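Local atomic coordinates of amidase, hydantoinase/carbamoylase family (Paraburkholderia phymatum, PDB entry 6C0D), a protein that probably hydrolyses N-carbamoyl-L-amino acids as a metal-dependent, homodimeric amidase of the peptidase M20 family. Residues A[125-130]-A[186-191]; A[142-147]-A[369-374]; A[252-257]-A[314-319]. All coordinates share one frame; numbering follows the deposited sequence. Where two conformers were deposited one is given.

Contact 1 of 3, residues A[125-130]-A[186-191]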
ATOM      1  N   ALA A 125      10.710  -2.644  53.227  1.00 21.23           N
ATOM      2  CA  ALA A 125       9.947  -1.621  52.522  1.00 19.57           C
ATOM      3  C   ALA A 125       9.691  -2.046  51.076  1.00 17.29           C
ATOM      4  O   ALA A 125      10.631  -2.332  50.324  1.00 20.24           O
ATOM      5  CB  ALA A 125      10.680  -0.276  52.569  1.00 20.08           C
ATOM      6  N   VAL A 126       8.415  -2.080  50.686  1.00 18.08           N
ATOM      7  CA  VAL A 126       8.003  -2.346  49.305  1.00 17.98           C
ATOM      8  C   VAL A 126       7.085  -1.207  48.870  1.00 19.78           C
ATOM      9  O   VAL A 126       6.076  -0.947  49.533  1.00 20.91           O
ATOM     10  CB  VAL A 126       7.271  -3.691  49.175  1.00 16.69           C
ATOM     11  CG1 VAL A 126       6.831  -3.916  47.704  1.00 16.22           C
ATOM     12  CG2 VAL A 126       8.169  -4.839  49.680  1.00 20.96           C
ATOM     13  N   ASP A 127       7.452  -0.511  47.785  1.00 17.88           N
ATOM     14  CA  ASP A 127       6.629   0.527  47.163  1.00 18.76           C
ATOM     15  C   ASP A 127       5.906  -0.080  45.961  1.00 18.67           C
ATOM     16  O   ASP A 127       6.405  -1.023  45.341  1.00 19.42           O
ATOM     17  CB  ASP A 127       7.461   1.725  46.664  1.00 17.41           C
ATOM     18  CG  ASP A 127       8.239   2.456  47.765  1.00 21.75           C
ATOM     19  OD1 ASP A 127       7.934   2.334  48.976  1.00 19.91           O
ATOM     20  OD2 ASP A 127       9.159   3.227  47.391  1.00 21.65           O
ATOM     21  N   VAL A 128       4.729   0.461  45.622  1.00 16.84           N
ATOM     22  CA  VAL A 128       3.946  -0.048  44.497  1.00 19.22           C
ATOM     23  C   VAL A 128       3.603   1.097  43.554  1.00 20.99           C
ATOM     24  O   VAL A 128       3.159   2.157  44.004  1.00 22.56           O
ATOM     25  CB  VAL A 128       2.655  -0.747  44.992  1.00 18.20           C
ATOM     26  CG1 VAL A 128       1.864  -1.314  43.827  1.00 18.34           C
ATOM     27  CG2 VAL A 128       3.004  -1.842  45.997  1.00 21.67           C
ATOM     28  N   ALA A 129       3.728   0.868  42.240  1.00 18.76           N
ATOM     29  CA  ALA A 129       3.521   1.956  41.285  1.00 21.46           C
ATOM     30  C   ALA A 129       2.662   1.551  40.094  1.00 21.34           C
ATOM     31  O   ALA A 129       2.785   0.436  39.574  1.00 19.96           O
ATOM     32  CB  ALA A 129       4.854   2.482  40.742  1.00 22.29           C
ATOM     33  N   SER A 130       1.817   2.487  39.648  1.00 22.25           N
ATOM     34  CA  SER A 130       1.230   2.464  38.306  1.00 21.20           C
ATOM     35  C   SER A 130       1.690   3.730  37.591  1.00 22.41           C
ATOM     36  O   SER A 130       1.148   4.815  37.837  1.00 24.67           O
ATOM     37  CB  SER A 130      -0.297   2.380  38.346  1.00 25.14           C
ATOM     38  OG  SER A 130      -0.831   2.517  37.032  1.00 27.80           O
ATOM     39  N   ARG A 186      17.194   7.920  45.031  1.00 28.65           N
ATOM     40  CA  ARG A 186      18.210   6.899  44.793  1.00 33.37           C
ATOM     41  C   ARG A 186      18.864   6.387  46.076  1.00 31.16           C
ATOM     42  O   ARG A 186      19.397   5.274  46.075  1.00 33.14           O
ATOM     43  CB  ARG A 186      19.282   7.448  43.847  1.00 42.33           C
ATOM     44  CG  ARG A 186      18.792   7.584  42.412  1.00 47.57           C
ATOM     45  CD  ARG A 186      19.516   8.713  41.669  1.00 55.70           C
ATOM     46  NE  ARG A 186      19.018   8.885  40.300  1.00 50.73           N
ATOM     47  CZ  ARG A 186      17.975   9.644  39.966  1.00 50.84           C
ATOM     48  NH1 ARG A 186      17.300  10.310  40.895  1.00 47.79           N
ATOM     49  NH2 ARG A 186      17.601   9.734  38.696  1.00 48.96           N
ATOM     50  N   LYS A 187      18.865   7.166  47.162  1.00 27.19           N
ATOM     51  CA  LYS A 187      19.405   6.624  48.405  1.00 28.00           C
ATOM     52  C   LYS A 187      18.477   5.568  49.009  1.00 28.30           C
ATOM     53  O   LYS A 187      18.954   4.602  49.615  1.00 30.10           O
ATOM     54  CB  LYS A 187      19.657   7.745  49.415  1.00 30.74           C
ATOM     55  N   ARG A 188      17.161   5.724  48.842  1.00 23.10           N
ATOM     56  CA  ARG A 188      16.169   4.838  49.450  1.00 20.38           C
ATOM     57  C   ARG A 188      15.718   3.704  48.528  1.00 23.70           C
ATOM     58  O   ARG A 188      15.684   2.545  48.951  1.00 22.16           O
ATOM     59  CB  ARG A 188      14.954   5.667  49.901  1.00 22.42           C
ATOM     60  CG  ARG A 188      13.750   4.858  50.373  1.00 22.47           C
ATOM     61  CD  ARG A 188      12.615   5.748  50.904  1.00 25.49           C
ATOM     62  NE  ARG A 188      11.531   4.866  51.304  1.00 23.13           N
ATOM     63  CZ  ARG A 188      10.653   4.338  50.453  1.00 22.79           C
ATOM     64  NH1 ARG A 188       9.747   3.472  50.890  1.00 20.89           N
ATOM     65  NH2 ARG A 188      10.678   4.670  49.163  1.00 21.80           N
ATOM     66  N   GLN A 189      15.340   4.014  47.281  1.00 19.39           N
ATOM     67  CA  GLN A 189      14.769   3.036  46.348  1.00 21.07           C
ATOM     68  C   GLN A 189      15.900   2.375  45.569  1.00 21.54           C
ATOM     69  O   GLN A 189      16.522   3.002  44.705  1.00 24.07           O
ATOM     70  CB  GLN A 189      13.764   3.735  45.434  1.00 20.27           C
ATOM     71  CG  GLN A 189      12.531   4.182  46.239  1.00 21.56           C
ATOM     72  CD  GLN A 189      11.749   5.311  45.604  1.00 25.29           C
ATOM     73  OE1 GLN A 189      12.330   6.241  45.057  1.00 23.55           O
ATOM     74  NE2 GLN A 189      10.415   5.235  45.680  1.00 19.13           N
ATOM     75  N   ARG A 190      16.177   1.108  45.879  1.00 15.80           N
ATOM     76  CA  ARG A 190      17.398   0.497  45.375  0.53 16.38           C
ATOM     77  C   ARG A 190      17.168  -0.575  44.321  1.00 16.53           C
ATOM     78  O   ARG A 190      18.153  -1.068  43.755  1.00 17.76           O
ATOM     79  CB  ARG A 190      18.213  -0.105  46.524  0.53 20.96           C
ATOM     80  CG  ARG A 190      18.751   0.928  47.519  0.53 17.56           C
ATOM     81  CD  ARG A 190      19.566   2.018  46.837  0.53 27.45           C
ATOM     82  NE  ARG A 190      20.613   1.495  45.962  0.53 35.72           N
ATOM     83  CZ  ARG A 190      20.797   1.889  44.705  0.53 46.15           C
ATOM     84  NH1 ARG A 190      20.010   2.815  44.178  0.53 31.71           N
ATOM     85  NH2 ARG A 190      21.774   1.365  43.977  0.53 53.55           N
ATOM     86  N   ALA A 191      15.920  -0.917  44.021  1.00 17.16           N
ATOM     87  CA  ALA A 191      15.650  -1.945  43.018  1.00 18.59           C
ATOM     88  C   ALA A 191      14.226  -1.780  42.523  1.00 15.52           C
ATOM     89  O   ALA A 191      13.365  -1.290  43.253  1.00 16.79           O
ATOM     90  CB  ALA A 191      15.839  -3.352  43.588  1.00 19.41           C
TER
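OD2 of Asp-127 is gripped by two donors from the other segment. NH2 of Arg-188 reaches this OD2 at 2.7 Å, and NE2 of Gln-189 reaches it at 2.9 Å. The other carboxylate oxygen, OD1, takes NH1 of Arg-188 at 2.9 Å. The arginine therefore meets the acid end-on, one terminal nitrogen to each oxygen. Both oxygens use their syn lone pairs, and the carboxylate and guanidinium planes lie only 14° apart, the signature of a bidentate salt bridge. The NH1 bond is almost straight, 176° at the hydrogen.

Gln-189 arrives differently. Its side chain crosses that of Asp-127 at about a right angle, and its N-H points at OD2 nearly along the C-O axis, clear of the syn position that Arg-188 occupies. Its amide is turned steeply from the carboxylate. The far end of that amide is held as well, since OE1 accepts from the backbone N of Asp-185.

Arg-188 gets to the acid by stretching: a trans first torsion (chi1 172°) and a chain extended as far as NE carry the guanidinium from the turn before strand 189-198 across to strand 125-130. At the end of the chain NH1, besides bonding OD1, lies 4.2 Å from CB of Ala-125.

The two strands, probably part of the catalytic domain of the M20 fold, are not direct neighbours. Strand 83-88 lies between them, pairing in parallel with each, and the side chains of Arg-188 and Gln-189 touch it at Ala-83 and Val-85. Asp-127 OD1 also accepts from the backbone N of Ser-77. With three bonds across the contact and this fourth one, the buried carboxylate is well compensated and probably stays ionised, its rotation fixed by bonds to both oxygens.

Contact 2 of 3, residues A[142-147]-A[369-374]. With EDO (1,2-ethanediol), chain I.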
ATOM      1  N   LEU A 142       5.472   8.757  30.141  1.00 32.33           N
ATOM      2  CA  LEU A 142       5.420   9.983  30.934  1.00 33.20           C
ATOM      3  C   LEU A 142       5.686   9.704  32.409  1.00 32.97           C
ATOM      4  O   LEU A 142       6.456  10.422  33.058  1.00 31.29           O
ATOM      5  CB  LEU A 142       4.060  10.664  30.760  1.00 34.92           C
ATOM      6  CG  LEU A 142       3.808  11.907  31.623  1.00 40.04           C
ATOM      7  CD1 LEU A 142       4.728  13.063  31.225  1.00 41.37           C
ATOM      8  CD2 LEU A 142       2.346  12.335  31.558  1.00 37.52           C
ATOM      9  N   GLY A 143       5.090   8.639  32.947  1.00 29.62           N
ATOM     10  CA  GLY A 143       5.200   8.398  34.378  1.00 30.08           C
ATOM     11  C   GLY A 143       6.590   7.963  34.808  1.00 32.23           C
ATOM     12  O   GLY A 143       7.139   8.476  35.792  1.00 28.43           O
ATOM     13  N   SER A 144       7.169   6.986  34.106  1.00 27.16           N
ATOM     14  CA  SER A 144       8.497   6.529  34.511  1.00 27.38           C
ATOM     15  C   SER A 144       9.557   7.589  34.219  1.00 27.72           C
ATOM     16  O   SER A 144      10.510   7.731  34.993  1.00 28.66           O
ATOM     17  CB  SER A 144       8.841   5.189  33.847  1.00 26.98           C
ATOM     18  OG  SER A 144       8.631   5.216  32.444  1.00 26.60           O
ATOM     19  N   ARG A 145       9.390   8.363  33.143  1.00 27.88           N
ATOM     20  CA  ARG A 145      10.280   9.493  32.880  1.00 29.70           C
ATOM     21  C   ARG A 145      10.201  10.525  34.000  1.00 35.81           C
ATOM     22  O   ARG A 145      11.228  11.040  34.465  1.00 30.47           O
ATOM     23  CB  ARG A 145       9.923  10.142  31.537  1.00 32.08           C
ATOM     24  CG  ARG A 145      10.316   9.339  30.302  1.00 32.38           C
ATOM     25  CD  ARG A 145       9.447   9.739  29.100  1.00 34.47           C
ATOM     26  NE  ARG A 145       9.466  11.184  28.846  1.00 39.61           N
ATOM     27  CZ  ARG A 145       8.473  11.855  28.271  1.00 41.13           C
ATOM     28  NH1 ARG A 145       7.370  11.220  27.886  1.00 39.77           N
ATOM     29  NH2 ARG A 145       8.576  13.168  28.088  1.00 47.26           N
ATOM     30  N   SER A 146       8.978  10.870  34.416  1.00 30.25           N
ATOM     31  CA  SER A 146       8.800  11.831  35.503  1.00 34.80           C
ATOM     32  C   SER A 146       9.440  11.329  36.786  1.00 31.93           C
ATOM     33  O   SER A 146      10.115  12.082  37.489  1.00 30.32           O
ATOM     34  CB  SER A 146       7.313  12.094  35.733  1.00 33.88           C
ATOM     35  OG  SER A 146       7.115  12.925  36.864  1.00 34.84           O
ATOM     36  N   PHE A 147       9.238  10.052  37.095  1.00 28.12           N
ATOM     37  CA  PHE A 147       9.768   9.462  38.322  1.00 28.94           C
ATOM     38  C   PHE A 147      11.290   9.563  38.386  1.00 30.90           C
ATOM     39  O   PHE A 147      11.855  10.011  39.394  1.00 28.35           O
ATOM     40  CB  PHE A 147       9.312   8.008  38.398  1.00 24.05           C
ATOM     41  CG  PHE A 147       9.811   7.270  39.606  1.00 27.68           C
ATOM     42  CD1 PHE A 147       9.386   7.630  40.876  1.00 25.61           C
ATOM     43  CD2 PHE A 147      10.683   6.197  39.467  1.00 22.90           C
ATOM     44  CE1 PHE A 147       9.834   6.938  41.993  1.00 24.47           C
ATOM     45  CE2 PHE A 147      11.138   5.508  40.569  1.00 26.37           C
ATOM     46  CZ  PHE A 147      10.713   5.876  41.841  1.00 24.43           C
ATOM     47  N   ALA A 369      10.223  -0.362  32.530  1.00 19.39           N
ATOM     48  CA  ALA A 369      11.486  -0.840  33.091  1.00 21.18           C
ATOM     49  C   ALA A 369      12.688  -0.371  32.279  1.00 20.45           C
ATOM     50  O   ALA A 369      13.789  -0.240  32.825  1.00 22.26           O
ATOM     51  CB  ALA A 369      11.487  -2.369  33.169  1.00 19.62           C
ATOM     52  N   GLN A 370      12.517  -0.137  30.975  1.00 19.23           N
ATOM     53  CA  GLN A 370      13.666   0.316  30.199  1.00 20.55           C
ATOM     54  C   GLN A 370      14.083   1.728  30.601  1.00 26.53           C
ATOM     55  O   GLN A 370      15.260   2.089  30.464  1.00 26.44           O
ATOM     56  CB  GLN A 370      13.362   0.253  28.698  1.00 21.32           C
ATOM     57  CG  GLN A 370      12.596   1.418  28.166  1.00 27.80           C
ATOM     58  CD  GLN A 370      12.101   1.159  26.763  1.00 35.16           C
ATOM     59  OE1 GLN A 370      11.855   0.014  26.402  1.00 31.78           O
ATOM     60  NE2 GLN A 370      11.953   2.217  25.969  1.00 29.71           N
ATOM     61  N   VAL A 371      13.133   2.541  31.065  1.00 22.71           N
ATOM     62  CA  VAL A 371      13.448   3.881  31.558  1.00 24.11           C
ATOM     63  C   VAL A 371      14.068   3.802  32.952  1.00 24.00           C
ATOM     64  O   VAL A 371      15.079   4.455  33.245  1.00 23.70           O
ATOM     65  CB  VAL A 371      12.174   4.749  31.557  1.00 25.59           C
ATOM     66  CG1 VAL A 371      12.394   6.080  32.307  1.00 26.84           C
ATOM     67  CG2 VAL A 371      11.698   5.004  30.118  1.00 24.94           C
ATOM     68  N   ILE A 372      13.454   3.019  33.832  1.00 20.79           N
ATOM     69  CA  ILE A 372      13.893   2.983  35.227  1.00 21.24           C
ATOM     70  C   ILE A 372      15.266   2.325  35.346  1.00 24.23           C
ATOM     71  O   ILE A 372      16.101   2.748  36.156  1.00 22.94           O
ATOM     72  CB  ILE A 372      12.819   2.285  36.079  1.00 20.96           C
ATOM     73  CG1 ILE A 372      11.592   3.205  36.167  1.00 23.28           C
ATOM     74  CG2 ILE A 372      13.353   1.939  37.499  1.00 21.62           C
ATOM     75  CD1 ILE A 372      10.320   2.480  36.483  1.00 25.98           C
ATOM     76  N   ALA A 373      15.540   1.318  34.504  1.00 21.19           N
ATOM     77  CA  ALA A 373      16.787   0.556  34.591  1.00 21.53           C
ATOM     78  C   ALA A 373      18.027   1.409  34.376  1.00 26.68           C
ATOM     79  O   ALA A 373      19.121   1.016  34.805  1.00 27.16           O
ATOM     80  CB  ALA A 373      16.790  -0.587  33.567  1.00 23.10           C
ATOM     81  N   GLN A 374      17.894   2.551  33.708  1.00 24.79           N
ATOM     82  CA  GLN A 374      19.036   3.422  33.491  0.55 30.56           C
ATOM     83  C   GLN A 374      19.409   4.210  34.747  1.00 32.89           C
ATOM     84  O   GLN A 374      20.443   4.883  34.750  1.00 31.75           O
ATOM     85  CB  GLN A 374      18.731   4.339  32.293  0.55 33.89           C
ATOM     86  CG  GLN A 374      18.243   3.518  31.052  0.55 35.18           C
ATOM     87  CD  GLN A 374      17.835   4.351  29.832  0.55 39.67           C
ATOM     88  OE1 GLN A 374      18.336   5.454  29.620  0.55 43.29           O
ATOM     89  NE2 GLN A 374      16.925   3.802  29.010  0.55 30.65           N
TER
HETATM   90  C1  EDO I 508      21.240   1.564  37.302  1.00 58.02           C
HETATM   91  O1  EDO I 508      21.676   1.241  35.981  1.00 58.68           O
HETATM   92  C2  EDO I 508      22.162   0.914  38.328  1.00 58.74           C
HETATM   93  O2  EDO I 508      22.306  -0.474  38.012  1.00 49.30           O
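Ser-144 and Val-371 face each other where helices 142-148 and 368-372 come together, their CA atoms 6.3 Å apart. Both CB atoms point across the contact. Val-371 turns its two methyls to different parts of the serine: CG1, trans to the valine's own N (chi1 169°), lies 3.7 Å from the backbone O of Ser-144, whereas CG2 comes up beside the hydroxyl, 3.9 Å from OG. The serine OG itself sits 3.7 Å from CB of Val-371, close packing without a bond between them. Its strongest polar partner is Asp-368, just ahead of the second segment, whose OD1 makes a hydrogen bond with OG. Thus the hydroxyl does tie the two helices together, but one residue outside the touching segments.

Ile-372 covers the serine from another quarter. Its CB does not aim at the first helix, yet with CG1 anti to the carbonyl carbon (chi1 -70°) the chain runs on extended, and its CD1 end meets CB of Ser-144 at 4.1 Å. Val-371 and Ile-372 thus cover the serine from two directions about a right angle apart.

Arg-145 sends its CB away from the contact, touching CG1 of Val-371 with its backbone N (3.9 Å) and, more loosely, with CG. Its guanidinium turns back to its own surroundings, bonding Ser-139, Ser-140, Ala-151 and Ser-155.

The small serine is consistent with the short approach of the backbones. The contact is in the neighbourhood of the metal site, the side chain of Ser-144 being about 8 Å from that of the zinc ligand His-89. Both helices pack on strand 189-198, Phe-147 on Gln-189, and Ile-372 and Ala-369 on Tyr-192; Ala-369 also reaches strands 210-227 and 378-384.

Contact 3 of 3, residues A[252-257]-A[314-319]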
ATOM      1  N   ILE A 252      14.020  -5.865  -0.742  1.00 16.18           N
ATOM      2  CA  ILE A 252      13.678  -6.594   0.477  1.00 16.17           C
ATOM      3  C   ILE A 252      14.461  -7.896   0.544  1.00 17.02           C
ATOM      4  O   ILE A 252      14.921  -8.300   1.620  1.00 17.17           O
ATOM      5  CB  ILE A 252      12.156  -6.825   0.567  1.00 15.74           C
ATOM      6  CG1 ILE A 252      11.446  -5.497   0.862  1.00 14.65           C
ATOM      7  CG2 ILE A 252      11.817  -7.856   1.687  1.00 16.77           C
ATOM      8  CD1 ILE A 252       9.877  -5.591   0.811  1.00 14.84           C
ATOM      9  N   ALA A 253      14.658  -8.561  -0.601  1.00 19.60           N
ATOM     10  CA  ALA A 253      15.444  -9.794  -0.572  1.00 20.23           C
ATOM     11  C   ALA A 253      16.881  -9.516  -0.152  1.00 20.35           C
ATOM     12  O   ALA A 253      17.499 -10.344   0.524  1.00 19.74           O
ATOM     13  CB  ALA A 253      15.416 -10.504  -1.931  1.00 21.82           C
ATOM     14  N   HIS A 254      17.445  -8.370  -0.565  1.00 16.33           N
ATOM     15  CA  HIS A 254      18.783  -8.017  -0.079  1.00 15.91           C
ATOM     16  C   HIS A 254      18.797  -7.797   1.426  1.00 17.98           C
ATOM     17  O   HIS A 254      19.764  -8.174   2.103  1.00 19.60           O
ATOM     18  CB  HIS A 254      19.299  -6.765  -0.781  1.00 17.31           C
ATOM     19  CG  HIS A 254      19.501  -6.946  -2.250  1.00 25.65           C
ATOM     20  ND1 HIS A 254      19.504  -5.891  -3.134  1.00 39.97           N
ATOM     21  CD2 HIS A 254      19.694  -8.059  -2.993  1.00 33.14           C
ATOM     22  CE1 HIS A 254      19.685  -6.345  -4.362  1.00 31.53           C
ATOM     23  NE2 HIS A 254      19.811  -7.656  -4.304  1.00 32.20           N
ATOM     24  N   ILE A 255      17.764  -7.143   1.965  1.00 17.33           N
ATOM     25  CA  ILE A 255      17.696  -6.947   3.416  1.00 17.56           C
ATOM     26  C   ILE A 255      17.681  -8.295   4.126  1.00 20.36           C
ATOM     27  O   ILE A 255      18.417  -8.522   5.100  1.00 18.50           O
ATOM     28  CB  ILE A 255      16.454  -6.113   3.791  1.00 17.09           C
ATOM     29  CG1 ILE A 255      16.594  -4.662   3.313  1.00 16.69           C
ATOM     30  CG2 ILE A 255      16.201  -6.148   5.333  1.00 15.68           C
ATOM     31  CD1 ILE A 255      15.287  -3.855   3.449  1.00 18.03           C
ATOM     32  N   ASP A 256      16.807  -9.196   3.670  1.00 17.06           N
ATOM     33  CA  ASP A 256      16.676 -10.499   4.325  1.00 18.23           C
ATOM     34  C   ASP A 256      17.998 -11.250   4.308  1.00 17.60           C
ATOM     35  O   ASP A 256      18.360 -11.922   5.282  1.00 19.42           O
ATOM     36  CB  ASP A 256      15.599 -11.336   3.624  1.00 20.77           C
ATOM     37  CG  ASP A 256      14.189 -10.781   3.823  1.00 21.26           C
ATOM     38  OD1 ASP A 256      13.986  -9.995   4.769  1.00 19.18           O
ATOM     39  OD2 ASP A 256      13.268 -11.150   3.040  1.00 20.38           O
ATOM     40  N   ASP A 257      18.720 -11.168   3.195  1.00 20.44           N
ATOM     41  CA  ASP A 257      19.995 -11.862   3.098  0.60 22.61           C
ATOM     42  C   ASP A 257      21.015 -11.259   4.060  1.00 23.34           C
ATOM     43  O   ASP A 257      21.671 -11.984   4.818  1.00 23.07           O
ATOM     44  CB  ASP A 257      20.505 -11.813   1.657  0.60 20.47           C
ATOM     45  CG  ASP A 257      21.922 -12.340   1.521  0.60 30.79           C
ATOM     46  OD1 ASP A 257      22.098 -13.574   1.516  0.60 31.94           O
ATOM     47  OD2 ASP A 257      22.859 -11.517   1.429  0.60 34.70           O
ATOM     48  N   ASP A 314      23.817   2.077  -0.510  1.00 21.80           N
ATOM     49  CA  ASP A 314      24.932   2.567  -1.320  0.64 25.95           C
ATOM     50  C   ASP A 314      25.255   1.603  -2.456  1.00 25.90           C
ATOM     51  O   ASP A 314      25.532   2.031  -3.583  1.00 24.36           O
ATOM     52  CB  ASP A 314      26.175   2.788  -0.455  0.64 27.30           C
ATOM     53  CG  ASP A 314      26.030   3.955   0.503  0.64 31.90           C
ATOM     54  OD1 ASP A 314      25.121   4.783   0.307  0.64 33.57           O
ATOM     55  OD2 ASP A 314      26.833   4.049   1.458  0.64 36.54           O
ATOM     56  N   GLU A 315      25.231   0.294  -2.184  1.00 25.26           N
ATOM     57  CA  GLU A 315      25.463  -0.679  -3.253  1.00 23.03           C
ATOM     58  C   GLU A 315      24.370  -0.610  -4.307  1.00 25.39           C
ATOM     59  O   GLU A 315      24.649  -0.609  -5.514  1.00 26.69           O
ATOM     60  CB  GLU A 315      25.537  -2.093  -2.685  1.00 29.07           C
ATOM     61  CG  GLU A 315      26.734  -2.348  -1.793  1.00 41.84           C
ATOM     62  CD  GLU A 315      26.543  -3.594  -0.943  1.00 62.53           C
ATOM     63  OE1 GLU A 315      25.652  -4.411  -1.281  1.00 61.55           O
ATOM     64  OE2 GLU A 315      27.269  -3.750   0.065  1.00 65.02           O
ATOM     65  N   TRP A 316      23.111  -0.570  -3.868  1.00 23.15           N
ATOM     66  CA  TRP A 316      22.000  -0.439  -4.805  1.00 21.76           C
ATOM     67  C   TRP A 316      22.199   0.775  -5.709  1.00 23.54           C
ATOM     68  O   TRP A 316      22.088   0.681  -6.938  1.00 23.08           O
ATOM     69  CB  TRP A 316      20.667  -0.343  -4.039  1.00 20.94           C
ATOM     70  CG  TRP A 316      19.510  -0.261  -4.976  1.00 20.64           C
ATOM     71  CD1 TRP A 316      19.016   0.865  -5.596  1.00 22.27           C
ATOM     72  CD2 TRP A 316      18.736  -1.360  -5.462  1.00 20.14           C
ATOM     73  NE1 TRP A 316      17.961   0.521  -6.435  1.00 20.02           N
ATOM     74  CE2 TRP A 316      17.780  -0.837  -6.370  1.00 20.04           C
ATOM     75  CE3 TRP A 316      18.747  -2.737  -5.209  1.00 18.88           C
ATOM     76  CZ2 TRP A 316      16.856  -1.645  -7.024  1.00 19.51           C
ATOM     77  CZ3 TRP A 316      17.830  -3.542  -5.872  1.00 20.10           C
ATOM     78  CH2 TRP A 316      16.899  -2.992  -6.767  1.00 23.76           C
ATOM     79  N   ASN A 317      22.528   1.921  -5.113  1.00 21.43           N
ATOM     80  CA  ASN A 317      22.655   3.157  -5.878  1.00 20.74           C
ATOM     81  C   ASN A 317      23.874   3.186  -6.784  1.00 27.67           C
ATOM     82  O   ASN A 317      23.986   4.091  -7.625  1.00 26.98           O
ATOM     83  CB  ASN A 317      22.687   4.341  -4.905  1.00 21.94           C
ATOM     84  CG  ASN A 317      21.301   4.641  -4.371  1.00 26.53           C
ATOM     85  OD1 ASN A 317      20.319   4.333  -5.035  1.00 25.31           O
ATOM     86  ND2 ASN A 317      21.210   5.205  -3.178  1.00 22.86           N
ATOM     87  N   GLY A 318      24.793   2.243  -6.632  1.00 22.63           N
ATOM     88  CA  GLY A 318      25.905   2.135  -7.552  1.00 22.83           C
ATOM     89  C   GLY A 318      25.618   1.227  -8.723  1.00 27.01           C
ATOM     90  O   GLY A 318      26.521   0.935  -9.511  1.00 25.86           O
ATOM     91  N   GLN A 319      24.375   0.764  -8.870  1.00 23.03           N
ATOM     92  CA  GLN A 319      24.100  -0.247  -9.881  1.00 22.08           C
ATOM     93  C   GLN A 319      22.799  -0.022 -10.642  1.00 25.26           C
ATOM     94  O   GLN A 319      22.745  -0.258 -11.852  1.00 26.99           O
ATOM     95  CB  GLN A 319      24.075  -1.624  -9.218  1.00 28.06           C
ATOM     96  CG  GLN A 319      23.713  -2.744 -10.184  1.00 36.48           C
ATOM     97  CD  GLN A 319      23.880  -4.114  -9.554  1.00 46.84           C
ATOM     98  OE1 GLN A 319      24.645  -4.280  -8.606  1.00 50.56           O
ATOM     99  NE2 GLN A 319      23.162  -5.099 -10.079  1.00 47.60           N
TER
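The imidazole of His-254 and the six-membered ring of Trp-316 meet rim to rim, neither lying over the face of the other. CE1 of His-254 is 3.7 Å from CZ3 of Trp-316, and ND1 of the histidine lies 3.9 Å from CE3 of the tryptophan. The ring centroids are 5.8 Å apart and the planes are inclined at 57°, so this is neither a stack nor a T-shaped pair.

Different first torsions bring the rings together. His-254 keeps CG beside its backbone N (chi1 -64°), and the ring presents its ND1-CE1 side to the tryptophan. On Trp-316 a fully trans chi1 of -178° extends the indole from its helix so that the CE3-CZ3 edge leads. The two side chains cross at roughly a right angle, bridging backbones whose CA atoms are 9.5 Å apart.

The indole is held at its far edge too, because NE1 of Trp-316 donates to the backbone O of Val-322; His-320 stacks on its rings. The NE1 bond and this stack both limit how the indole can turn.

The pair joins helix 244-262 to the last turn of helix 299-317, probably within the smaller dimerisation domain, as in many M20 enzymes; Ile-252 indeed packs on Val-249 of the second subunit. Trp-316 also packs on Ala-247 and Ala-250 of the first helix and on Ala-324 of strand 323-328, while His-254 touches Leu-312.

Overall arrangement
Contacts 1 and 2 are neighbours, their centres about 13 Å apart, and they touch where OE1 of Gln-189 lies 3.6 Å from CZ of Phe-147. Their segments alternate along the chain, strand 125-130 being followed by helix 142-148. Contact 2 is nearer the active site: the side chain of Ser-144 is about 11 Å from the zinc ion held by His-89, Asp-100 and His-196. Contact 3 is remote, its centre about 38 Å from that of contact 2 and about 49 Å from that of contact 1, although its segments fall within the chain loop that contact 2 closes. This is consistent with the separate dimerisation domain found inserted in the catalytic domain of many M20 enzymes.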